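Local coordinates for coenzyme A transferase (Yersinia pestis, PDB 3QLI), which is a coenzyme A transferase of the acetyl-CoA hydrolase/transferase family, probably moving CoA between carboxylic acids such as acetate and 4-hydroxybutyrate, at the interface of chains A and B. Numbering follows the deposited sequence. Chains: chain A/B, Coenzyme A transferase.

Contacts 1 and 2 are neighbouring patches of one two-fold symmetric interface between identical chains, the centres of their C-alpha atoms about 9 Å apart. They share A:Gly423 and B:Pro125, and the loop of chain A that leaves strand 417-420 runs through both before it enters helix 426-434. Contact 1 sets the start of that loop against helix 131-139 of chain B; contact 2 sets its end, and the first turn of the helix, against the 119-125 segment. In the deposited dimer the two patches thus appear to anchor a continuous stretch of one subunit on the other, and the symmetry repeats both with the chains exchanged.

Contact 1: the interface of chains A and B. Residues chain A 371, 420, 422-423, 429; chain B 73, 125, 130, 134, 138-139.
The ring of A:Tyr371 has A:Lys422 CE over the centre of one face, 3.9 Å above its plane, while the carboxylate atom B:Glu138 OE2 lies in plane at its edge. The guanidinium of A:Arg429 carries B:Pro125 CB over one face, and the ring of B:Tyr73 carries B:Ile139 CG2 over one of its own. A:Tyr371 and B:Glu138 meet tip to tip with ring and carboxylate only 20° apart; the phenol OH donates to OE2, on the anti lone pair, over 2.8 Å. With CG anti to the backbone N (chi1 -173°), the tyrosine projects from its helix toward the other chain, and the glutamate bends at chi2 (-86°) to meet it. Lysine on a face and glutamate at the edge should together fix the ring. B:Gln130 also meets it tip to tip, its amide plane turned well away from the ring and NE2 3.5 Å from A:Tyr371 CD2. Its carbonyl OE1 accepts from A:Lys422 NZ at 3.2 Å, in the carbonyl plane on a lone pair. The lysine, bent at chi2 and extended beyond, crosses the glutamine at about a right angle. At its root, A:Lys422 N donates to A:Asn420 OD1, tying the loop to the strand end. B:Leu134 packs its methyls on A:Gly423, with CD2 4.0 Å from the glycine CA. Waters bridge the chains elsewhere: one joins A:Gly423 O (2.7 Å) to the hydroxyl of B:Tyr73, another joins A:Arg429 NH2 (2.8 Å) to B:Pro125 O. This part of the deposited dimer's two-fold interface sets helix 131-139 of chain B, with the preceding 3-10 turn 128-130, against the loop between strand 417-420 and helix 426-434 of chain A, beside the end of helix 363-372.

Contact 2: the interface of chains A and B. Residues chain A 406, 423-428, 454; chain B 97, 119, 122-125.
The tight part of this contact is the start of helix 426-434 of chain A against the backbone of B:Tyr123. A:Ser426 N donates to B:Tyr123 O over 2.8 Å, almost along the C=O axis (176°), and the serine hydroxyl adds a weak bond to the same oxygen. A:Ser425 is the N-cap of helix 426-434 and forms a capping box with A:Glu428: its OG sits between the backbone N and the carbonyl carbon (chi1 65°) and accepts from A:Glu428 N, while its own N donates to A:Glu428 OE1 at 2.8 Å. This reciprocal pair fixes the turn whose next amide faces chain B. B:Val124 CG2 packs against A:Ser425 CA, and B:Tyr97 places the ring atom CE1 3.6 Å from A:Ser425 CB. On another side, A:Arg406 meets B:Tyr123 tip to tip, planes 52° apart, with ring atom CE2 3.4 Å above the guanidinium plane and toward its rim; farther back, its CD lies against B:Pro125 CG. B:Lys119, extended beyond CG, slides past A:Thr427 in the opposite direction and ends on A:Leu454 O, NZ to O 2.6 Å, from above the carbonyl plane. That oxygen also accepts from A:Thr427 OG1 (2.7 Å), so the penultimate residue is gripped by both chains. On the hydrated side the chains meet through water: one water joins A:Ser425 OG to the B:Tyr97 hydroxyl, a second joins A:Thr427 N and OG1 to B:Asn122 ND2, and A:Leu424 O binds the same water that links A:Arg429 to B:Pro125 O. Together these contacts seat the helix start and the C-terminal end of one subunit on its partner, and so appear to stabilise the dimer seen in the crystal.

Contact 1: the interface of chains A and B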
# COMPACT_ATOMS: atom_id res chain seq x y z
N TYR A 371 0.88 -5.82 -10.63
CA TYR A 371 0.17 -7.06 -10.28
C TYR A 371 -1.31 -6.97 -10.66
O TYR A 371 -1.90 -7.95 -11.13
CB TYR A 371 0.33 -7.40 -8.80
CG TYR A 371 -0.26 -8.75 -8.44
CD1 TYR A 371 0.31 -9.92 -8.93
CD2 TYR A 371 -1.38 -8.86 -7.61
CE1 TYR A 371 -0.23 -11.18 -8.62
CE2 TYR A 371 -1.92 -10.10 -7.29
CZ TYR A 371 -1.34 -11.25 -7.80
OH TYR A 371 -1.88 -12.48 -7.49
N ASN A 420 8.16 -16.31 -8.25
CA ASN A 420 6.87 -15.64 -8.03
C ASN A 420 6.37 -16.03 -6.64
O ASN A 420 6.06 -17.20 -6.39
CB ASN A 420 5.89 -16.08 -9.11
CG ASN A 420 4.48 -15.53 -8.91
OD1 ASN A 420 4.19 -14.82 -7.95
ND2 ASN A 420 3.60 -15.88 -9.83
N LYS A 422 3.64 -14.97 -4.91
CA LYS A 422 2.20 -14.88 -4.62
C LYS A 422 1.55 -16.23 -4.35
O LYS A 422 1.66 -17.16 -5.15
CB LYS A 422 1.46 -14.14 -5.73
CG LYS A 422 1.80 -12.65 -5.85
CD LYS A 422 1.16 -11.85 -4.72
CE LYS A 422 1.34 -10.37 -4.93
NZ LYS A 422 0.77 -9.62 -3.76
N GLY A 423 0.86 -16.34 -3.22
CA GLY A 423 0.13 -17.55 -2.88
C GLY A 423 0.96 -18.62 -2.17
O GLY A 423 0.41 -19.63 -1.74
N ARG A 429 7.99 -19.91 0.46
CA ARG A 429 8.75 -18.71 0.15
C ARG A 429 10.21 -18.83 0.57
O ARG A 429 11.12 -18.58 -0.23
CB ARG A 429 8.15 -17.47 0.82
CG ARG A 429 6.83 -17.05 0.25
CD ARG A 429 6.31 -15.79 0.93
NE ARG A 429 5.14 -15.29 0.23
CZ ARG A 429 4.93 -14.01 -0.06
NH1 ARG A 429 5.81 -13.10 0.30
NH2 ARG A 429 3.83 -13.66 -0.71
N TYR B 73 -6.92 -23.53 3.10
CA TYR B 73 -6.61 -22.12 2.97
C TYR B 73 -7.86 -21.34 3.36
O TYR B 73 -8.94 -21.57 2.81
CB TYR B 73 -6.28 -21.80 1.51
CG TYR B 73 -4.98 -22.36 0.97
CD1 TYR B 73 -3.84 -21.56 0.88
CD2 TYR B 73 -4.89 -23.68 0.49
CE1 TYR B 73 -2.65 -22.04 0.34
CE2 TYR B 73 -3.70 -24.17 -0.04
CZ TYR B 73 -2.58 -23.35 -0.11
OH TYR B 73 -1.38 -23.82 -0.63
N PRO B 125 1.27 -15.28 3.32
CA PRO B 125 1.19 -13.82 3.21
C PRO B 125 0.36 -13.38 2.01
O PRO B 125 0.51 -13.93 0.92
CB PRO B 125 2.65 -13.40 3.01
CG PRO B 125 3.46 -14.55 3.56
CD PRO B 125 2.66 -15.77 3.25
N GLN B 130 -7.01 -9.12 -2.27
CA GLN B 130 -6.64 -9.89 -3.46
C GLN B 130 -7.02 -11.36 -3.30
O GLN B 130 -6.73 -12.17 -4.18
CB GLN B 130 -5.12 -9.79 -3.72
CG GLN B 130 -4.67 -8.40 -4.09
CD GLN B 130 -3.16 -8.23 -4.14
OE1 GLN B 130 -2.41 -9.01 -3.56
NE2 GLN B 130 -2.71 -7.20 -4.82
N LEU B 134 -6.10 -14.64 -5.61
CA LEU B 134 -5.05 -15.49 -5.06
C LEU B 134 -5.50 -16.94 -4.92
O LEU B 134 -4.81 -17.87 -5.36
CB LEU B 134 -4.58 -14.96 -3.70
CG LEU B 134 -3.10 -15.20 -3.42
CD1 LEU B 134 -2.23 -14.35 -4.35
CD2 LEU B 134 -2.77 -14.92 -1.97
N GLU B 138 -3.75 -18.30 -8.19
CA GLU B 138 -2.37 -18.59 -7.79
C GLU B 138 -2.30 -19.91 -7.03
O GLU B 138 -1.45 -20.75 -7.28
CB GLU B 138 -1.80 -17.47 -6.92
CG GLU B 138 -1.90 -16.06 -7.52
CD GLU B 138 -0.73 -15.74 -8.44
OE1 GLU B 138 0.11 -16.64 -8.68
OE2 GLU B 138 -0.66 -14.59 -8.90
N ILE B 139 -3.22 -20.07 -6.08
CA ILE B 139 -3.22 -21.22 -5.20
C ILE B 139 -3.99 -22.38 -5.81
O ILE B 139 -3.46 -23.49 -5.92
CB ILE B 139 -3.79 -20.85 -3.82
CG1 ILE B 139 -2.85 -19.88 -3.10
CG2 ILE B 139 -4.03 -22.09 -2.95
CD1 ILE B 139 -3.53 -19.07 -1.99
O HOH W 1 -1.78 -11.08 -2.46
O HOH W 2 2.00 -15.76 -0.31
O HOH W 3 0.62 -22.26 -0.98

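Contact 2: the interface of chains A and B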
# COMPACT_ATOMS: atom_id res chain seq x y z
N ARG A 406 6.19 -8.01 2.44
CA ARG A 406 6.11 -9.36 1.91
C ARG A 406 4.73 -9.65 1.33
O ARG A 406 4.57 -10.53 0.50
CB ARG A 406 6.44 -10.40 2.98
CG ARG A 406 5.36 -10.56 4.05
CD ARG A 406 5.64 -11.80 4.90
NE ARG A 406 5.01 -11.72 6.22
CZ ARG A 406 5.16 -12.63 7.18
NH1 ARG A 406 5.90 -13.71 6.96
NH2 ARG A 406 4.56 -12.46 8.35
N GLY A 423 0.86 -16.34 -3.22
CA GLY A 423 0.13 -17.55 -2.88
C GLY A 423 0.96 -18.62 -2.17
O GLY A 423 0.41 -19.63 -1.74
N LEU A 424 2.26 -18.40 -2.06
CA LEU A 424 3.16 -19.33 -1.36
C LEU A 424 3.10 -19.15 0.17
O LEU A 424 3.00 -18.02 0.66
CB LEU A 424 4.60 -19.12 -1.82
CG LEU A 424 4.90 -19.41 -3.29
CD1 LEU A 424 6.43 -19.34 -3.53
CD2 LEU A 424 4.36 -20.78 -3.68
N SER A 425 3.17 -20.25 0.91
CA SER A 425 3.28 -20.18 2.36
C SER A 425 4.64 -19.61 2.75
O SER A 425 5.54 -19.50 1.91
CB SER A 425 3.16 -21.57 2.98
OG SER A 425 4.24 -22.40 2.57
N SER A 426 4.80 -19.28 4.03
CA SER A 426 6.08 -18.81 4.54
C SER A 426 7.20 -19.82 4.28
O SER A 426 8.33 -19.45 3.99
CB SER A 426 5.98 -18.54 6.04
OG SER A 426 5.19 -17.38 6.27
N THR A 427 6.87 -21.10 4.41
CA THR A 427 7.84 -22.16 4.17
C THR A 427 8.22 -22.24 2.70
O THR A 427 9.40 -22.34 2.36
CB THR A 427 7.30 -23.54 4.62
OG1 THR A 427 7.01 -23.50 6.02
CG2 THR A 427 8.33 -24.64 4.35
N GLU A 428 7.22 -22.23 1.83
CA GLU A 428 7.49 -22.30 0.39
C GLU A 428 8.31 -21.09 -0.07
O GLU A 428 9.21 -21.22 -0.91
CB GLU A 428 6.18 -22.41 -0.40
CG GLU A 428 5.42 -23.74 -0.17
CD GLU A 428 3.99 -23.72 -0.70
OE1 GLU A 428 3.31 -22.68 -0.57
OE2 GLU A 428 3.52 -24.74 -1.25
N LEU A 454 10.43 -20.24 9.91
CA LEU A 454 9.83 -20.16 8.59
C LEU A 454 9.67 -21.56 8.00
O LEU A 454 8.70 -21.84 7.31
CB LEU A 454 10.65 -19.27 7.66
CG LEU A 454 10.75 -17.82 8.13
CD1 LEU A 454 11.62 -16.99 7.19
CD2 LEU A 454 9.35 -17.20 8.28
N TYR B 97 -3.28 -23.71 6.20
CA TYR B 97 -2.61 -22.68 5.41
C TYR B 97 -3.36 -21.38 5.69
O TYR B 97 -4.10 -20.88 4.85
CB TYR B 97 -2.57 -23.06 3.93
CG TYR B 97 -1.37 -23.94 3.62
CD1 TYR B 97 -0.31 -23.45 2.87
CD2 TYR B 97 -1.28 -25.23 4.13
CE1 TYR B 97 0.82 -24.25 2.61
CE2 TYR B 97 -0.17 -26.02 3.89
CZ TYR B 97 0.88 -25.53 3.13
OH TYR B 97 1.98 -26.33 2.89
N LYS B 119 6.62 -26.47 13.48
CA LYS B 119 5.79 -25.56 12.71
C LYS B 119 4.49 -26.27 12.36
O LYS B 119 4.50 -27.32 11.72
CB LYS B 119 6.49 -25.12 11.42
CG LYS B 119 5.60 -24.26 10.53
CD LYS B 119 6.39 -23.44 9.53
CE LYS B 119 5.56 -22.24 9.06
NZ LYS B 119 6.39 -21.21 8.37
N ASN B 122 0.91 -22.91 8.69
CA ASN B 122 1.60 -22.43 7.50
C ASN B 122 1.02 -21.11 6.99
O ASN B 122 0.24 -21.10 6.03
CB ASN B 122 1.51 -23.45 6.38
CG ASN B 122 2.18 -24.76 6.73
OD1 ASN B 122 1.56 -25.64 7.33
ND2 ASN B 122 3.45 -24.88 6.37
N TYR B 123 1.40 -19.99 7.60
CA TYR B 123 0.90 -18.68 7.17
C TYR B 123 1.19 -18.41 5.71
O TYR B 123 2.30 -18.62 5.23
CB TYR B 123 1.53 -17.58 8.03
CG TYR B 123 1.18 -16.15 7.61
CD1 TYR B 123 -0.12 -15.66 7.73
CD2 TYR B 123 2.16 -15.28 7.15
CE1 TYR B 123 -0.43 -14.34 7.36
CE2 TYR B 123 1.87 -13.99 6.78
CZ TYR B 123 0.58 -13.51 6.88
OH TYR B 123 0.31 -12.20 6.52
N VAL B 124 0.18 -17.92 4.99
CA VAL B 124 0.32 -17.53 3.60
C VAL B 124 0.16 -16.01 3.51
O VAL B 124 -0.96 -15.50 3.65
CB VAL B 124 -0.75 -18.19 2.72
CG1 VAL B 124 -0.60 -17.74 1.27
CG2 VAL B 124 -0.66 -19.71 2.81
N PRO B 125 1.27 -15.28 3.32
CA PRO B 125 1.19 -13.82 3.21
C PRO B 125 0.36 -13.38 2.01
O PRO B 125 0.51 -13.93 0.92
CB PRO B 125 2.65 -13.40 3.01
CG PRO B 125 3.46 -14.55 3.56
CD PRO B 125 2.66 -15.77 3.25
O HOH W 4 2.00 -15.76 -0.31
O HOH W 5 4.34 -24.99 2.98
O HOH W 6 4.51 -21.91 6.05